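Local coordinates for protein oxidoreductase YdhF (Escherichia coli, PDB 1OG6) that binds NADPH in an alpha/beta barrel of the aldo-keto reductase family and may act as an oxidoreductase, at residues 38-43 and 264-269; 242-247 and 269-274. All coordinates share one frame; numbering follows the deposited sequence.

Interaction 1 of 2, residues 38-43 and 264-269. With NAP (NADP nicotinamide-adenine-dinucleotide phosphate), chain F.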
ATOM      1  N   ILE C  38      27.709  12.809  28.473  1.00 44.66           N
ATOM      2  CA  ILE C  38      26.280  12.954  28.667  1.00 44.11           C
ATOM      3  C   ILE C  38      25.946  14.363  29.121  1.00 46.09           C
ATOM      4  O   ILE C  38      24.827  14.824  28.939  1.00 46.82           O
ATOM      5  CB  ILE C  38      25.776  11.953  29.710  1.00 42.97           C
ATOM      6  CG1 ILE C  38      25.858  10.544  29.135  1.00 43.39           C
ATOM      7  CG2 ILE C  38      24.354  12.281  30.123  1.00 41.85           C
ATOM      8  CD1 ILE C  38      25.531   9.478  30.120  1.00 43.05           C
ATOM      9  N   GLU C  39      26.912  15.048  29.720  1.00 47.98           N
ATOM     10  CA  GLU C  39      26.682  16.416  30.172  1.00 49.65           C
ATOM     11  C   GLU C  39      26.878  17.379  29.018  1.00 49.53           C
ATOM     12  O   GLU C  39      25.956  18.099  28.624  1.00 49.40           O
ATOM     13  CB  GLU C  39      27.647  16.787  31.292  1.00 51.49           C
ATOM     14  CG  GLU C  39      27.206  16.341  32.659  1.00 55.14           C
ATOM     15  CD  GLU C  39      28.168  16.793  33.732  1.00 56.91           C
ATOM     16  OE1 GLU C  39      28.571  17.977  33.689  1.00 57.15           O
ATOM     17  OE2 GLU C  39      28.511  15.972  34.614  1.00 57.94           O
ATOM     18  N   GLU C  40      28.093  17.384  28.482  1.00 48.97           N
ATOM     19  CA  GLU C  40      28.430  18.254  27.371  1.00 47.64           C
ATOM     20  C   GLU C  40      27.339  18.238  26.319  1.00 45.61           C
ATOM     21  O   GLU C  40      26.892  19.291  25.872  1.00 44.93           O
ATOM     22  CB  GLU C  40      29.761  17.825  26.749  1.00 48.54           C
ATOM     23  CG  GLU C  40      30.963  18.152  27.618  1.00 50.84           C
ATOM     24  CD  GLU C  40      32.267  17.636  27.045  1.00 52.53           C
ATOM     25  OE1 GLU C  40      32.482  16.406  27.055  1.00 52.96           O
ATOM     26  OE2 GLU C  40      33.081  18.461  26.582  1.00 53.75           O
ATOM     27  N   HIS C  41      26.885  17.045  25.950  1.00 43.28           N
ATOM     28  CA  HIS C  41      25.872  16.941  24.921  1.00 40.79           C
ATOM     29  C   HIS C  41      24.476  17.419  25.291  1.00 40.30           C
ATOM     30  O   HIS C  41      23.799  18.003  24.453  1.00 40.62           O
ATOM     31  CB  HIS C  41      25.864  15.520  24.328  1.00 39.44           C
ATOM     32  CG  HIS C  41      24.828  14.594  24.893  1.00 36.95           C
ATOM     33  ND1 HIS C  41      23.480  14.880  24.880  1.00 35.78           N
ATOM     34  CD2 HIS C  41      24.936  13.330  25.366  1.00 35.66           C
ATOM     35  CE1 HIS C  41      22.805  13.831  25.314  1.00 34.90           C
ATOM     36  NE2 HIS C  41      23.666  12.877  25.614  1.00 34.17           N
ATOM     37  N   LEU C  42      24.022  17.204  26.520  1.00 40.17           N
ATOM     38  CA  LEU C  42      22.690  17.706  26.840  1.00 40.74           C
ATOM     39  C   LEU C  42      22.760  19.166  27.285  1.00 40.45           C
ATOM     40  O   LEU C  42      21.791  19.730  27.787  1.00 41.18           O
ATOM     41  CB  LEU C  42      21.961  16.816  27.875  1.00 39.60           C
ATOM     42  CG  LEU C  42      22.553  16.320  29.190  1.00 39.49           C
ATOM     43  CD1 LEU C  42      22.950  17.491  30.046  1.00 40.91           C
ATOM     44  CD2 LEU C  42      21.534  15.451  29.912  1.00 38.09           C
ATOM     45  N   ASP C  43      23.923  19.772  27.071  1.00 40.57           N
ATOM     46  CA  ASP C  43      24.149  21.180  27.392  1.00 40.66           C
ATOM     47  C   ASP C  43      23.990  21.947  26.082  1.00 39.16           C
ATOM     48  O   ASP C  43      23.902  23.173  26.064  1.00 39.05           O
ATOM     49  CB  ASP C  43      25.570  21.407  27.930  1.00 43.39           C
ATOM     50  CG  ASP C  43      25.723  21.008  29.387  1.00 45.28           C
ATOM     51  OD1 ASP C  43      24.986  21.555  30.232  1.00 46.03           O
ATOM     52  OD2 ASP C  43      26.583  20.156  29.690  1.00 45.88           O
ATOM     53  N   GLY C 264      30.587   9.070  18.676  1.00 39.33           N
ATOM     54  CA  GLY C 264      31.052   9.025  20.054  1.00 41.12           C
ATOM     55  C   GLY C 264      31.990  10.164  20.420  1.00 42.20           C
ATOM     56  O   GLY C 264      32.529  10.218  21.533  1.00 42.36           O
ATOM     57  N   LYS C 265      32.184  11.075  19.472  1.00 41.94           N
ATOM     58  CA  LYS C 265      33.046  12.230  19.664  1.00 41.16           C
ATOM     59  C   LYS C 265      32.153  13.437  19.879  1.00 41.12           C
ATOM     60  O   LYS C 265      31.384  13.806  18.997  1.00 41.28           O
ATOM     61  CB  LYS C 265      33.920  12.426  18.427  1.00 40.77           C
ATOM     62  CG  LYS C 265      34.766  11.205  18.103  1.00 40.84           C
ATOM     63  CD  LYS C 265      35.629  11.423  16.880  1.00 41.60           C
ATOM     64  CE  LYS C 265      36.596  10.270  16.698  1.00 41.49           C
ATOM     65  NZ  LYS C 265      35.873   8.982  16.586  1.00 41.55           N
ATOM     66  N   ILE C 266      32.255  14.045  21.056  1.00 41.75           N
ATOM     67  CA  ILE C 266      31.432  15.199  21.395  1.00 42.82           C
ATOM     68  C   ILE C 266      31.568  16.375  20.423  1.00 43.93           C
ATOM     69  O   ILE C 266      30.634  17.166  20.276  1.00 44.51           O
ATOM     70  CB  ILE C 266      31.731  15.686  22.827  1.00 41.98           C
ATOM     71  CG1 ILE C 266      30.650  16.662  23.284  1.00 41.71           C
ATOM     72  CG2 ILE C 266      33.075  16.358  22.875  1.00 42.80           C
ATOM     73  CD1 ILE C 266      29.276  16.037  23.382  1.00 40.88           C
ATOM     74  N   GLU C 267      32.718  16.491  19.759  1.00 44.83           N
ATOM     75  CA  GLU C 267      32.950  17.574  18.799  1.00 45.49           C
ATOM     76  C   GLU C 267      32.182  17.334  17.501  1.00 44.39           C
ATOM     77  O   GLU C 267      31.764  18.283  16.835  1.00 43.11           O
ATOM     78  CB  GLU C 267      34.446  17.722  18.499  1.00 48.69           C
ATOM     79  CG  GLU C 267      35.145  16.450  18.028  1.00 53.07           C
ATOM     80  CD  GLU C 267      35.617  15.566  19.176  1.00 55.71           C
ATOM     81  OE1 GLU C 267      34.776  15.112  19.979  1.00 57.37           O
ATOM     82  OE2 GLU C 267      36.837  15.320  19.278  1.00 57.96           O
ATOM     83  N   ARG C 268      32.014  16.058  17.150  1.00 44.55           N
ATOM     84  CA  ARG C 268      31.269  15.659  15.958  1.00 44.12           C
ATOM     85  C   ARG C 268      29.793  15.822  16.273  1.00 43.79           C
ATOM     86  O   ARG C 268      28.965  16.011  15.382  1.00 43.90           O
ATOM     87  CB  ARG C 268      31.561  14.204  15.597  1.00 44.20           C
ATOM     88  CG  ARG C 268      32.757  14.035  14.696  1.00 46.96           C
ATOM     89  CD  ARG C 268      33.010  12.580  14.390  1.00 50.15           C
ATOM     90  NE  ARG C 268      34.098  12.417  13.428  1.00 55.46           N
ATOM     91  CZ  ARG C 268      34.662  11.252  13.115  1.00 57.08           C
ATOM     92  NH1 ARG C 268      34.248  10.132  13.691  1.00 57.91           N
ATOM     93  NH2 ARG C 268      35.644  11.204  12.223  1.00 58.14           N
ATOM     94  N   VAL C 269      29.474  15.742  17.558  1.00 43.20           N
ATOM     95  CA  VAL C 269      28.111  15.917  18.023  1.00 42.55           C
ATOM     96  C   VAL C 269      27.843  17.417  18.061  1.00 42.13           C
ATOM     97  O   VAL C 269      26.703  17.851  17.943  1.00 42.79           O
ATOM     98  CB  VAL C 269      27.925  15.321  19.433  1.00 42.97           C
ATOM     99  CG1 VAL C 269      26.505  15.559  19.929  1.00 42.97           C
ATOM    100  CG2 VAL C 269      28.240  13.836  19.400  1.00 42.42           C
TER
HETATM  101  PA  NAP F1299      24.879   7.262  11.769  1.00 65.10           P
HETATM  102  O1A NAP F1299      24.887   6.954  10.393  0.62 64.24           O
HETATM  103  O2A NAP F1299      24.410   8.563  12.385  0.65 64.98           O
HETATM  104  O5B NAP F1299      26.350   7.049  12.376  1.00 64.28           O
HETATM  105  C5B NAP F1299      27.458   7.607  11.638  1.00 64.53           C
HETATM  106  C4B NAP F1299      28.674   6.696  12.018  0.78 63.66           C
HETATM  107  O4B NAP F1299      29.771   7.281  11.215  0.99 64.03           O
HETATM  108  C3B NAP F1299      29.171   6.833  13.481  0.60 63.31           C
HETATM  109  O3B NAP F1299      29.478   5.509  13.902  1.00 61.10           O
HETATM  110  C2B NAP F1299      30.415   7.699  13.455  0.90 63.55           C
HETATM  111  O2B NAP F1299      31.481   7.193  14.255  0.32 64.46           O
HETATM  112  C1B NAP F1299      30.856   7.757  11.963  1.00 63.65           C
HETATM  113  N9A NAP F1299      31.174   9.124  11.584  0.87 63.23           N
HETATM  114  C8A NAP F1299      30.543  10.324  11.859  1.00 63.22           C
HETATM  115  N7A NAP F1299      31.135  11.383  11.336  0.62 63.21           N
HETATM  116  C5A NAP F1299      32.227  10.835  10.674  1.00 62.95           C
HETATM  117  C6A NAP F1299      33.237  11.464   9.925  0.75 63.05           C
HETATM  118  N6A NAP F1299      33.366  12.783   9.681  0.65 63.07           N
HETATM  119  N1A NAP F1299      34.227  10.637   9.365  0.84 63.50           N
HETATM  120  N3A NAP F1299      33.214   8.598  10.285  1.00 62.63           N
HETATM  121  C4A NAP F1299      32.250   9.435  10.828  0.08 63.07           C
HETATM  122  O3  NAP F1299      24.020   6.154  12.517  0.77 64.09           O
HETATM  123  PN  NAP F1299      24.422   4.815  13.244  1.00 63.03           P
HETATM  124  O1N NAP F1299      24.131   3.495  12.674  0.51 63.25           O
HETATM  125  O2N NAP F1299      24.660   5.047  14.702  0.87 62.48           O
HETATM  126  O5D NAP F1299      22.834   4.689  13.554  0.20 62.07           O
HETATM  127  C5D NAP F1299      21.986   5.818  14.002  1.00 60.15           C
HETATM  128  C4D NAP F1299      21.369   5.554  15.367  0.86 59.72           C
HETATM  129  O4D NAP F1299      20.043   4.968  15.289  0.38 59.19           O
HETATM  130  C3D NAP F1299      22.177   4.668  16.382  1.00 59.64           C
HETATM  131  O3D NAP F1299      22.950   5.463  17.288  0.60 60.33           O
HETATM  132  O2D NAP F1299      20.832   4.177  18.422  1.00 58.46           O
HETATM  133  C1D NAP F1299      19.901   3.869  16.241  1.00 58.72           C
HETATM  134  N1N NAP F1299      19.536   2.613  15.483  0.62 57.85           N
HETATM  135  C2N NAP F1299      18.194   2.159  15.407  1.00 57.16           C
HETATM  136  C3N NAP F1299      17.917   0.977  14.719  0.81 57.37           C
HETATM  137  C7N NAP F1299      16.464   0.490  14.640  0.35 57.19           C
HETATM  138  O7N NAP F1299      16.276  -0.536  14.040  1.00 57.01           O
HETATM  139  N7N NAP F1299      15.489   1.158  15.196  1.00 56.79           N
HETATM  140  C4N NAP F1299      18.983   0.196  14.078  1.00 57.29           C
HETATM  141  C5N NAP F1299      20.318   0.685  14.172  0.56 57.44           C
HETATM  142  C6N NAP F1299      20.621   1.891  14.870  0.76 57.27           C
HETATM  143  P2B NAP F1299      32.490   8.122  15.114  1.00 65.03           P
HETATM  144  O1X NAP F1299      32.176   8.959  16.349  0.58 64.55           O
HETATM  145  O2X NAP F1299      33.898   7.637  14.859  1.00 64.90           O
HETATM  146  O3X NAP F1299      32.210   7.016  16.108  0.91 65.47           O
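At the 2'-phosphate end of the NADP pocket, I266 in the first turn of helix 266-274 packs against E40 and H41 near the end of helix 31-42. No hydrogen bond crosses between the segments; the evidence is aliphatic packing. I266 CG1 lies 3.8 Å from E40 CB, and its CD1 reaches H41 CB at 3.6 Å. With CG1 anti to the backbone N (chi1 -167°), the longer branch reaches across to both CB atoms. V269 CG1, one turn on, approaches H41 CB more loosely at 4.4 Å.

The other side of 264-269 serves the cofactor. G264 N donates to O1X of the phosphate at 2.8 Å (N-H...O angle 151°), and K265 NZ to O2X at 2.9 Å, the lysine chain bending at its last torsion. The R268 guanidinium lies flat over the adenine, CZ 3.5 Å from C5A, while K265 CE lies over the rim of the guanidinium's opposite face. G264 and K265 thus grip the phosphate with an N-H and a positively charged amine, while R268 stacks on the base.

S263 OG is hydrogen-bonded both to K265 N and to the cofactor. H41 and V269 both rest on M19 of strand 13-20, and I266 and V269 also meet F37 of helix 31-42.

Interaction 2 of 2, residues 242-247 and 269-274. With NAP (NADP nicotinamide-adenine-dinucleotide phosphate), chain F.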
ATOM      1  N   ILE C 242      30.041  17.904   5.134  1.00 25.24           N
ATOM      2  CA  ILE C 242      29.006  17.346   4.283  1.00 24.96           C
ATOM      3  C   ILE C 242      27.965  16.683   5.178  1.00 24.84           C
ATOM      4  O   ILE C 242      26.786  16.639   4.853  1.00 23.96           O
ATOM      5  CB  ILE C 242      29.587  16.307   3.294  1.00 23.90           C
ATOM      6  CG1 ILE C 242      30.408  15.269   4.048  1.00 23.82           C
ATOM      7  CG2 ILE C 242      30.451  17.003   2.256  1.00 21.88           C
ATOM      8  CD1 ILE C 242      30.937  14.171   3.168  1.00 23.70           C
ATOM      9  N   GLU C 243      28.417  16.192   6.324  1.00 26.23           N
ATOM     10  CA  GLU C 243      27.551  15.535   7.291  1.00 28.32           C
ATOM     11  C   GLU C 243      26.433  16.470   7.706  1.00 28.50           C
ATOM     12  O   GLU C 243      25.310  16.032   7.907  1.00 28.07           O
ATOM     13  CB  GLU C 243      28.376  15.146   8.504  1.00 30.94           C
ATOM     14  CG  GLU C 243      29.772  14.738   8.098  1.00 38.76           C
ATOM     15  CD  GLU C 243      30.797  14.920   9.192  1.00 43.60           C
ATOM     16  OE1 GLU C 243      32.008  14.856   8.874  1.00 46.18           O
ATOM     17  OE2 GLU C 243      30.402  15.119  10.365  1.00 46.00           O
ATOM     18  N   GLN C 244      26.748  17.758   7.838  1.00 29.16           N
ATOM     19  CA  GLN C 244      25.760  18.760   8.229  1.00 28.24           C
ATOM     20  C   GLN C 244      24.786  18.992   7.099  1.00 27.92           C
ATOM     21  O   GLN C 244      23.617  19.290   7.340  1.00 28.48           O
ATOM     22  CB  GLN C 244      26.417  20.093   8.551  1.00 29.00           C
ATOM     23  CG  GLN C 244      27.186  20.134   9.830  1.00 33.50           C
ATOM     24  CD  GLN C 244      27.775  21.509  10.077  1.00 37.26           C
ATOM     25  OE1 GLN C 244      27.049  22.475  10.316  1.00 37.98           O
ATOM     26  NE2 GLN C 244      29.100  21.609  10.004  1.00 40.19           N
ATOM     27  N   VAL C 245      25.278  18.892   5.866  1.00 26.19           N
ATOM     28  CA  VAL C 245      24.426  19.080   4.698  1.00 24.24           C
ATOM     29  C   VAL C 245      23.425  17.921   4.668  1.00 24.38           C
ATOM     30  O   VAL C 245      22.264  18.095   4.303  1.00 24.29           O
ATOM     31  CB  VAL C 245      25.262  19.104   3.402  1.00 22.15           C
ATOM     32  CG1 VAL C 245      24.382  19.362   2.218  1.00 21.26           C
ATOM     33  CG2 VAL C 245      26.307  20.177   3.491  1.00 21.75           C
ATOM     34  N   VAL C 246      23.876  16.740   5.079  1.00 23.12           N
ATOM     35  CA  VAL C 246      23.015  15.574   5.118  1.00 21.96           C
ATOM     36  C   VAL C 246      22.023  15.727   6.264  1.00 22.56           C
ATOM     37  O   VAL C 246      20.822  15.601   6.069  1.00 24.69           O
ATOM     38  CB  VAL C 246      23.829  14.294   5.332  1.00 21.02           C
ATOM     39  CG1 VAL C 246      22.939  13.089   5.224  1.00 19.62           C
ATOM     40  CG2 VAL C 246      24.926  14.208   4.309  1.00 21.84           C
ATOM     41  N   ASN C 247      22.520  16.005   7.465  1.00 22.34           N
ATOM     42  CA  ASN C 247      21.645  16.172   8.621  1.00 22.66           C
ATOM     43  C   ASN C 247      20.626  17.285   8.354  1.00 23.48           C
ATOM     44  O   ASN C 247      19.711  17.489   9.132  1.00 24.95           O
ATOM     45  CB  ASN C 247      22.474  16.480   9.896  1.00 24.15           C
ATOM     46  CG  ASN C 247      22.787  15.214  10.743  1.00 27.07           C
ATOM     47  OD1 ASN C 247      23.857  15.087  11.349  1.00 25.44           O
ATOM     48  ND2 ASN C 247      21.837  14.292  10.792  1.00 27.49           N
ATOM     49  N   VAL C 269      29.474  15.742  17.558  1.00 43.20           N
ATOM     50  CA  VAL C 269      28.111  15.917  18.023  1.00 42.55           C
ATOM     51  C   VAL C 269      27.843  17.417  18.061  1.00 42.13           C
ATOM     52  O   VAL C 269      26.703  17.851  17.943  1.00 42.79           O
ATOM     53  CB  VAL C 269      27.925  15.321  19.433  1.00 42.97           C
ATOM     54  CG1 VAL C 269      26.505  15.559  19.929  1.00 42.97           C
ATOM     55  CG2 VAL C 269      28.240  13.836  19.400  1.00 42.42           C
ATOM     56  N   ARG C 270      28.895  18.211  18.231  1.00 41.72           N
ATOM     57  CA  ARG C 270      28.739  19.658  18.246  1.00 41.35           C
ATOM     58  C   ARG C 270      28.337  20.121  16.854  1.00 40.16           C
ATOM     59  O   ARG C 270      27.353  20.834  16.700  1.00 40.20           O
ATOM     60  CB  ARG C 270      30.042  20.352  18.651  1.00 43.95           C
ATOM     61  CG  ARG C 270      30.228  20.492  20.147  1.00 46.78           C
ATOM     62  CD  ARG C 270      31.424  21.371  20.492  1.00 49.18           C
ATOM     63  NE  ARG C 270      31.510  21.599  21.933  1.00 52.11           N
ATOM     64  CZ  ARG C 270      31.760  20.650  22.834  1.00 53.45           C
ATOM     65  NH1 ARG C 270      31.958  19.395  22.452  1.00 52.88           N
ATOM     66  NH2 ARG C 270      31.788  20.950  24.126  1.00 54.14           N
ATOM     67  N   ALA C 271      29.101  19.707  15.844  1.00 38.11           N
ATOM     68  CA  ALA C 271      28.823  20.079  14.456  1.00 36.10           C
ATOM     69  C   ALA C 271      27.383  19.770  14.077  1.00 34.93           C
ATOM     70  O   ALA C 271      26.656  20.635  13.597  1.00 33.74           O
ATOM     71  CB  ALA C 271      29.774  19.341  13.514  1.00 36.58           C
ATOM     72  N   ALA C 272      26.983  18.522  14.293  1.00 33.93           N
ATOM     73  CA  ALA C 272      25.635  18.081  13.987  1.00 31.82           C
ATOM     74  C   ALA C 272      24.612  19.159  14.297  1.00 31.14           C
ATOM     75  O   ALA C 272      24.111  19.809  13.391  1.00 30.73           O
ATOM     76  CB  ALA C 272      25.315  16.827  14.769  1.00 31.24           C
ATOM     77  N   VAL C 273      24.314  19.352  15.578  1.00 31.17           N
ATOM     78  CA  VAL C 273      23.329  20.343  16.006  1.00 31.88           C
ATOM     79  C   VAL C 273      23.318  21.653  15.205  1.00 33.49           C
ATOM     80  O   VAL C 273      22.276  22.315  15.121  1.00 33.26           O
ATOM     81  CB  VAL C 273      23.483  20.682  17.522  1.00 31.32           C
ATOM     82  CG1 VAL C 273      23.150  19.472  18.370  1.00 30.04           C
ATOM     83  CG2 VAL C 273      24.891  21.138  17.821  1.00 31.41           C
ATOM     84  N   GLU C 274      24.459  22.025  14.618  1.00 34.75           N
ATOM     85  CA  GLU C 274      24.560  23.259  13.826  1.00 35.80           C
ATOM     86  C   GLU C 274      23.750  23.171  12.543  1.00 34.70           C
ATOM     87  O   GLU C 274      23.249  24.175  12.047  1.00 34.19           O
ATOM     88  CB  GLU C 274      26.018  23.563  13.464  1.00 38.85           C
ATOM     89  CG  GLU C 274      26.671  24.624  14.332  1.00 45.48           C
ATOM     90  CD  GLU C 274      26.748  24.222  15.799  1.00 50.49           C
ATOM     91  OE1 GLU C 274      27.164  25.058  16.638  1.00 53.34           O
ATOM     92  OE2 GLU C 274      26.396  23.066  16.118  1.00 52.84           O
TER
HETATM   93  PA  NAP F1299      24.879   7.262  11.769  1.00 65.10           P
HETATM   94  O1A NAP F1299      24.887   6.954  10.393  0.62 64.24           O
HETATM   95  O2A NAP F1299      24.410   8.563  12.385  0.65 64.98           O
HETATM   96  O5B NAP F1299      26.350   7.049  12.376  1.00 64.28           O
HETATM   97  C5B NAP F1299      27.458   7.607  11.638  1.00 64.53           C
HETATM   98  C4B NAP F1299      28.674   6.696  12.018  0.78 63.66           C
HETATM   99  O4B NAP F1299      29.771   7.281  11.215  0.99 64.03           O
HETATM  100  C3B NAP F1299      29.171   6.833  13.481  0.60 63.31           C
HETATM  101  O3B NAP F1299      29.478   5.509  13.902  1.00 61.10           O
HETATM  102  C2B NAP F1299      30.415   7.699  13.455  0.90 63.55           C
HETATM  103  O2B NAP F1299      31.481   7.193  14.255  0.32 64.46           O
HETATM  104  C1B NAP F1299      30.856   7.757  11.963  1.00 63.65           C
HETATM  105  N9A NAP F1299      31.174   9.124  11.584  0.87 63.23           N
HETATM  106  C8A NAP F1299      30.543  10.324  11.859  1.00 63.22           C
HETATM  107  N7A NAP F1299      31.135  11.383  11.336  0.62 63.21           N
HETATM  108  C5A NAP F1299      32.227  10.835  10.674  1.00 62.95           C
HETATM  109  C6A NAP F1299      33.237  11.464   9.925  0.75 63.05           C
HETATM  110  N6A NAP F1299      33.366  12.783   9.681  0.65 63.07           N
HETATM  111  N1A NAP F1299      34.227  10.637   9.365  0.84 63.50           N
HETATM  112  N3A NAP F1299      33.214   8.598  10.285  1.00 62.63           N
HETATM  113  C4A NAP F1299      32.250   9.435  10.828  0.08 63.07           C
HETATM  114  O3  NAP F1299      24.020   6.154  12.517  0.77 64.09           O
HETATM  115  PN  NAP F1299      24.422   4.815  13.244  1.00 63.03           P
HETATM  116  O1N NAP F1299      24.131   3.495  12.674  0.51 63.25           O
HETATM  117  O2N NAP F1299      24.660   5.047  14.702  0.87 62.48           O
HETATM  118  O5D NAP F1299      22.834   4.689  13.554  0.20 62.07           O
HETATM  119  C5D NAP F1299      21.986   5.818  14.002  1.00 60.15           C
HETATM  120  C4D NAP F1299      21.369   5.554  15.367  0.86 59.72           C
HETATM  121  O4D NAP F1299      20.043   4.968  15.289  0.38 59.19           O
HETATM  122  C3D NAP F1299      22.177   4.668  16.382  1.00 59.64           C
HETATM  123  O3D NAP F1299      22.950   5.463  17.288  0.60 60.33           O
HETATM  124  O2D NAP F1299      20.832   4.177  18.422  1.00 58.46           O
HETATM  125  C1D NAP F1299      19.901   3.869  16.241  1.00 58.72           C
HETATM  126  N1N NAP F1299      19.536   2.613  15.483  0.62 57.85           N
HETATM  127  C2N NAP F1299      18.194   2.159  15.407  1.00 57.16           C
HETATM  128  C3N NAP F1299      17.917   0.977  14.719  0.81 57.37           C
HETATM  129  C7N NAP F1299      16.464   0.490  14.640  0.35 57.19           C
HETATM  130  O7N NAP F1299      16.276  -0.536  14.040  1.00 57.01           O
HETATM  131  N7N NAP F1299      15.489   1.158  15.196  1.00 56.79           N
HETATM  132  C4N NAP F1299      18.983   0.196  14.078  1.00 57.29           C
HETATM  133  C5N NAP F1299      20.318   0.685  14.172  0.56 57.44           C
HETATM  134  C6N NAP F1299      20.621   1.891  14.870  0.76 57.27           C
HETATM  135  P2B NAP F1299      32.490   8.122  15.114  1.00 65.03           P
HETATM  136  O1X NAP F1299      32.176   8.959  16.349  0.58 64.55           O
HETATM  137  O2X NAP F1299      33.898   7.637  14.859  1.00 64.90           O
HETATM  138  O3X NAP F1299      32.210   7.016  16.108  0.91 65.47           O
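Q244 lies against A271 and E274 where helices 242-251 and 266-274, two successive helices on the outside of the (beta/alpha)8 barrel, pack together. Their local axes approach to 8.7 Å at a crossing angle of -45°; A271 and A272 present only methyl groups at the crossing, and the CA atoms of Q244 and A272 are 5.8 Å apart. Q244 CG lies beside the backbone N, opposite the carbonyl carbon (chi1 -72°), and the chain stays extended beyond it, which carries its amide along the neighbouring helix. On the way CG passes 3.8 Å from A271 O, and the amide then sits against the CB atoms of A271 and E274. Q244 and E274 point the same way side by side, but the amide and carboxylate planes are almost perpendicular, so the two groups do not lie flat on each other.

E243, one residue earlier, is turned to the cofactor instead. Its chain is likewise extended beyond CG, bringing OE1 to 2.6 Å from N6A of the adenine in a weak, bent hydrogen bond (118° at the hydrogen). An alanine here would end short of the base and would probably leave the N6A amino group without this acceptor.

N247 is buried, touching P259 of strand 258-261 and F17 of strand 13-20. Across the helix pair, its OD1 meets the methyl CB of A272 at 4.1 Å.

How the interactions relate
From the N terminus, the chain passes strands 4-6 and 13-20 and reaches helix 31-42, then travels nearly the whole barrel before 264-269 returns in interaction 1, closing a loop with 220 intervening residues. Interaction 2 closes a far shorter one, 21 residues that include strand 258-261. The segments alternate along the sequence, so the two loops cross. Both end on helix 266-274 and share V269, with centres 13 Å apart. That helix therefore sits between 31-42 and 242-251, joining the first and last parts of the barrel where strand 258-261 pairs with 13-20. A long, weak E40-R270 ion pair bridges the contacts, and both touch the adenosine half of the cofactor.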